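Long-range contacts in AP endonuclease, family protein 2 (Mycobacterium smegmatis, PDB 5TNV), which binds magnesium in a xylose isomerase-like TIM barrel and may act as an endonuclease: residues V138-M143 against L190-Y195; R62-D67 against V309-R314. All blocks are in the same frame, centred on the assembly; numbering follows the deposited sequence.

Interaction 1. Residues V138-M143 against L190-Y195; sequences VNTGFM and LSLEMY
Met143 reaches over to Tyr195 and on to Glu193 through CB, SD and CE. CB stands over the centre of the Tyr195 ring, 3.5 Å from its centroid, in a CH-pi contact. Because CG sits between the backbone N and the carbonyl carbon (chi1 54°) and the chain bends about the CB-CG bond (chi2 -90°), SD swings back to lie obliquely off the same ring, a Met-aromatic contact 4.4 Å from the centroid. CE goes further, to 3.3 Å from OE1 of Glu193; a flexible, slender thioether suits this path between ring and carboxylate. Arg107 bonds the Tyr195 OH. Upstream, the segments are neighbouring parallel strands of the TIM barrel, joined by Ser191 N to Val138 O, Thr140 N to Ser191 O and Glu193 N to Thr140 O, each 2.9 Å. Thr140 CG2 and Leu192 CD2 pack side by side; Leu192 goes on to helices 169-185 and 203-213, where an apolar branched chain fits. On the other face, Asn139 ND2 donates to the anti side of Glu193 OE1 (3.0 Å), somewhat out of the carboxylate plane, while Asn221 ND2 bonds Asn139 OD1. This second-shell amide probably helps hold the carboxylate whose OE2 binds magnesium alongside Asp223 and His252.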
# COMPACT_ATOMS: atom_id res chain seq x y z
N VAL A 138 17.24 -26.62 -2.35
CA VAL A 138 17.12 -26.62 -0.90
C VAL A 138 17.87 -25.36 -0.43
O VAL A 138 19.03 -25.14 -0.85
CB VAL A 138 17.66 -27.89 -0.26
CG1 VAL A 138 17.76 -27.78 1.27
CG2 VAL A 138 16.80 -29.07 -0.69
N ASN A 139 17.24 -24.56 0.40
CA ASN A 139 17.77 -23.29 0.88
C ASN A 139 18.05 -23.38 2.38
O ASN A 139 17.23 -23.86 3.15
CB ASN A 139 16.73 -22.19 0.58
CG ASN A 139 16.98 -20.86 1.22
OD1 ASN A 139 17.60 -19.99 0.61
ND2 ASN A 139 16.52 -20.68 2.44
N THR A 140 19.23 -22.87 2.76
CA THR A 140 19.63 -22.77 4.15
C THR A 140 20.16 -21.37 4.42
O THR A 140 20.70 -20.72 3.52
CB THR A 140 20.67 -23.88 4.46
OG1 THR A 140 20.87 -23.98 5.85
CG2 THR A 140 22.00 -23.64 3.79
N GLY A 141 20.04 -20.92 5.65
CA GLY A 141 20.64 -19.68 6.06
C GLY A 141 21.17 -19.78 7.48
O GLY A 141 21.09 -20.82 8.12
N PHE A 142 21.69 -18.65 7.95
CA PHE A 142 22.39 -18.63 9.23
C PHE A 142 21.62 -17.91 10.31
O PHE A 142 22.09 -17.79 11.46
CB PHE A 142 23.80 -18.08 9.02
CG PHE A 142 24.63 -18.94 8.08
CD1 PHE A 142 25.02 -20.23 8.48
CD2 PHE A 142 24.98 -18.52 6.81
CE1 PHE A 142 25.72 -21.05 7.61
CE2 PHE A 142 25.72 -19.36 5.98
CZ PHE A 142 26.09 -20.60 6.38
N MET A 143 20.41 -17.43 9.99
CA MET A 143 19.51 -16.94 11.03
C MET A 143 19.27 -18.06 12.05
O MET A 143 19.29 -19.26 11.74
CB MET A 143 18.18 -16.42 10.45
CG MET A 143 17.43 -17.39 9.58
SD MET A 143 17.93 -17.23 7.83
CE MET A 143 17.11 -18.64 7.12
N LEU A 190 21.99 -26.15 -3.72
CA LEU A 190 21.82 -25.50 -2.42
C LEU A 190 21.84 -23.98 -2.61
O LEU A 190 22.67 -23.49 -3.39
CB LEU A 190 22.96 -25.92 -1.50
CG LEU A 190 22.82 -25.49 -0.03
CD1 LEU A 190 21.79 -26.35 0.66
CD2 LEU A 190 24.18 -25.57 0.63
N SER A 191 20.99 -23.27 -1.89
CA SER A 191 21.02 -21.82 -1.88
C SER A 191 21.24 -21.34 -0.44
O SER A 191 20.78 -21.97 0.51
CB SER A 191 19.75 -21.22 -2.45
OG SER A 191 19.94 -19.85 -2.78
N LEU A 192 21.95 -20.21 -0.33
CA LEU A 192 22.29 -19.58 0.93
C LEU A 192 21.59 -18.25 1.09
O LEU A 192 21.80 -17.31 0.33
CB LEU A 192 23.81 -19.32 1.01
CG LEU A 192 24.72 -20.51 0.66
CD1 LEU A 192 26.17 -20.06 0.74
CD2 LEU A 192 24.44 -21.70 1.59
N GLU A 193 20.68 -18.20 2.08
CA GLU A 193 19.79 -17.05 2.26
C GLU A 193 20.49 -15.91 2.99
O GLU A 193 20.83 -16.01 4.18
CB GLU A 193 18.54 -17.51 3.02
CG GLU A 193 17.52 -16.43 3.21
CD GLU A 193 16.26 -16.95 3.90
OE1 GLU A 193 16.07 -18.17 4.01
OE2 GLU A 193 15.42 -16.08 4.32
N MET A 194 20.62 -14.78 2.29
CA MET A 194 21.16 -13.59 2.92
C MET A 194 20.23 -13.11 4.02
O MET A 194 19.01 -13.04 3.82
CB MET A 194 21.38 -12.49 1.88
CG MET A 194 22.47 -12.84 0.88
SD MET A 194 22.81 -11.60 -0.36
CE MET A 194 23.31 -10.21 0.68
N TYR A 195 20.80 -12.76 5.16
CA TYR A 195 20.04 -12.41 6.37
C TYR A 195 21.01 -11.60 7.25
O TYR A 195 22.20 -11.93 7.35
CB TYR A 195 19.48 -13.64 7.05
CG TYR A 195 18.62 -13.38 8.27
CD1 TYR A 195 19.22 -13.09 9.51
CD2 TYR A 195 17.24 -13.40 8.22
CE1 TYR A 195 18.48 -12.83 10.64
CE2 TYR A 195 16.48 -13.18 9.36
CZ TYR A 195 17.08 -12.89 10.54
OH TYR A 195 16.31 -12.70 11.68
O HOH W 1 22.12 -16.18 6.60

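Interaction 2. Residues R62-D67 against V309-R314; sequences RELGFD and VCAENR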
# COMPACT_ATOMS: atom_id res chain seq x y z
N ARG A 62 -3.84 -22.59 -3.08
CA ARG A 62 -4.31 -22.80 -4.46
C ARG A 62 -5.43 -21.84 -4.82
O ARG A 62 -5.48 -21.34 -5.94
CB ARG A 62 -4.80 -24.26 -4.58
CG ARG A 62 -5.33 -24.59 -5.98
CD ARG A 62 -4.22 -24.47 -7.02
NE ARG A 62 -4.68 -24.95 -8.30
CZ ARG A 62 -4.00 -24.72 -9.40
NH1 ARG A 62 -2.85 -24.04 -9.37
NH2 ARG A 62 -4.43 -25.16 -10.54
N GLU A 63 -6.36 -21.57 -3.89
CA GLU A 63 -7.45 -20.62 -4.12
C GLU A 63 -6.96 -19.24 -4.56
O GLU A 63 -7.68 -18.54 -5.26
CB GLU A 63 -8.28 -20.44 -2.84
CG GLU A 63 -9.23 -21.62 -2.59
CD GLU A 63 -9.82 -21.63 -1.19
OE1 GLU A 63 -9.33 -20.89 -0.30
OE2 GLU A 63 -10.80 -22.40 -0.98
N LEU A 64 -5.79 -18.87 -4.12
CA LEU A 64 -5.19 -17.56 -4.43
C LEU A 64 -4.30 -17.60 -5.66
O LEU A 64 -3.68 -16.57 -6.00
CB LEU A 64 -4.49 -17.00 -3.19
CG LEU A 64 -5.42 -16.55 -2.10
CD1 LEU A 64 -4.68 -16.37 -0.79
CD2 LEU A 64 -6.14 -15.28 -2.49
N GLY A 65 -4.24 -18.72 -6.38
CA GLY A 65 -3.69 -18.78 -7.69
C GLY A 65 -2.35 -19.47 -7.83
O GLY A 65 -1.84 -19.68 -8.94
N PHE A 66 -1.74 -19.88 -6.72
CA PHE A 66 -0.43 -20.53 -6.81
C PHE A 66 -0.51 -21.90 -7.47
O PHE A 66 -1.49 -22.63 -7.31
CB PHE A 66 0.15 -20.73 -5.41
CG PHE A 66 0.67 -19.46 -4.80
CD1 PHE A 66 1.99 -19.08 -5.08
CD2 PHE A 66 -0.09 -18.65 -3.98
CE1 PHE A 66 2.51 -17.89 -4.57
CE2 PHE A 66 0.43 -17.46 -3.47
CZ PHE A 66 1.70 -17.10 -3.79
N ASP A 67 0.56 -22.24 -8.19
CA ASP A 67 0.87 -23.58 -8.65
C ASP A 67 1.92 -24.28 -7.79
O ASP A 67 1.96 -25.51 -7.76
CB ASP A 67 1.39 -23.54 -10.09
CG ASP A 67 0.38 -23.09 -11.09
OD1 ASP A 67 -0.72 -23.56 -11.08
OD2 ASP A 67 0.72 -22.28 -11.96
N VAL A 309 -0.68 -11.07 0.50
CA VAL A 309 0.34 -10.27 -0.17
C VAL A 309 1.21 -11.16 -1.04
O VAL A 309 1.52 -10.79 -2.19
CB VAL A 309 1.16 -9.40 0.79
CG1 VAL A 309 2.28 -8.73 0.03
CG2 VAL A 309 0.27 -8.38 1.48
N CYS A 310 1.60 -12.34 -0.58
CA CYS A 310 2.35 -13.25 -1.43
C CYS A 310 1.60 -13.56 -2.73
O CYS A 310 2.19 -13.63 -3.78
CB CYS A 310 2.67 -14.56 -0.71
SG CYS A 310 3.99 -14.39 0.55
N ALA A 311 0.28 -13.75 -2.66
CA ALA A 311 -0.50 -14.04 -3.84
C ALA A 311 -0.51 -12.87 -4.83
O ALA A 311 -0.38 -13.09 -6.04
CB ALA A 311 -1.93 -14.41 -3.46
N GLU A 312 -0.64 -11.64 -4.34
CA GLU A 312 -0.50 -10.49 -5.23
C GLU A 312 0.89 -10.44 -5.82
O GLU A 312 1.08 -10.12 -7.02
CB GLU A 312 -0.84 -9.20 -4.51
CG GLU A 312 -2.29 -9.02 -4.21
CD GLU A 312 -2.72 -7.63 -3.76
OE1 GLU A 312 -1.90 -6.80 -3.52
OE2 GLU A 312 -3.96 -7.45 -3.64
N ASN A 313 1.91 -10.74 -5.02
CA ASN A 313 3.28 -10.73 -5.50
C ASN A 313 3.52 -11.74 -6.59
O ASN A 313 4.27 -11.46 -7.55
CB ASN A 313 4.25 -10.93 -4.32
CG ASN A 313 4.32 -9.72 -3.40
OD1 ASN A 313 3.81 -8.64 -3.70
ND2 ASN A 313 5.00 -9.91 -2.27
N ARG A 314 2.88 -12.92 -6.52
CA ARG A 314 3.03 -13.90 -7.58
C ARG A 314 2.49 -13.34 -8.90
O ARG A 314 3.13 -13.44 -9.95
CB ARG A 314 2.31 -15.21 -7.23
CG ARG A 314 2.19 -16.12 -8.45
CD ARG A 314 1.43 -17.42 -8.15
NE ARG A 314 1.05 -18.08 -9.44
CZ ARG A 314 0.05 -17.66 -10.17
NH1 ARG A 314 -0.74 -16.70 -9.81
NH2 ARG A 314 -0.16 -18.27 -11.31
O HOH W 2 -1.24 -15.59 -7.10
O HOH W 3 2.81 -20.51 -8.36
O HOH W 4 2.02 -20.13 -11.44
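Phe66 presses its CE2 and CZ against one turn of helix 306-325, and this is the closely packed part of the contact. CE2 comes to 3.6 Å from Ala311 CA and CZ to 3.5 Å from Cys310 O, an approach to the backbone that the small alanine permits. Over one face of the ring lies Arg314 CD, 4.0 Å from the centroid, so the aliphatic part of the arginine serves as a greasy cover. Beside them, Leu64 CB meets Ala311 CB at 3.7 Å. The polar side is looser and wet. Extended from CG to NE, Arg314 lays its guanidinium face over Gly65 O, which stands 3.0 Å above the plane near its centre; no direct hydrogen bond crosses the contact. Water does the joining instead: one molecule links Leu64 O, Ala311 O and Arg314 NH1, and another bridges Asp67 OD2 to Arg314 NH2, carboxylate and guanidinium being nearly perpendicular. Asp67 is turned to Arg62, whose NH1 makes a salt bridge to OD1 (2.8 Å) and also bonds Phe66 O, bracing the turn. Gly65, with positive phi (108°), closes helix 51-63 in a Schellman motif; at this phi any side chain would crowd the carbonyl O of Leu64. The turn leads into strand 68-70, Phe66 touches Ala31 of strand 29-32, Cys310 touches Cys299 of strand 297-299, and Leu64 packs on Gln319 of a second subunit.

Both contacts belong to one barrel but to different layers of it. Interaction 1 joins neighbouring strands 137-141 and 189-193 close to the centre of the subunit, about 7 Å from it, whereas interaction 2 lies about 16 Å out, where the end of helix 51-63 meets helix 306-325. Their centres are about 23 Å apart and their nearest atoms about 12 Å, so they do not touch. Along the sequence, 62-67 comes first, then 138-143 and 190-195, and finally 309-314. Interaction 2 thus makes the first and the last helix neighbours around strand 29-32, which lies between 68-70 and 297-299, while interaction 1 supplies a magnesium ligand inside.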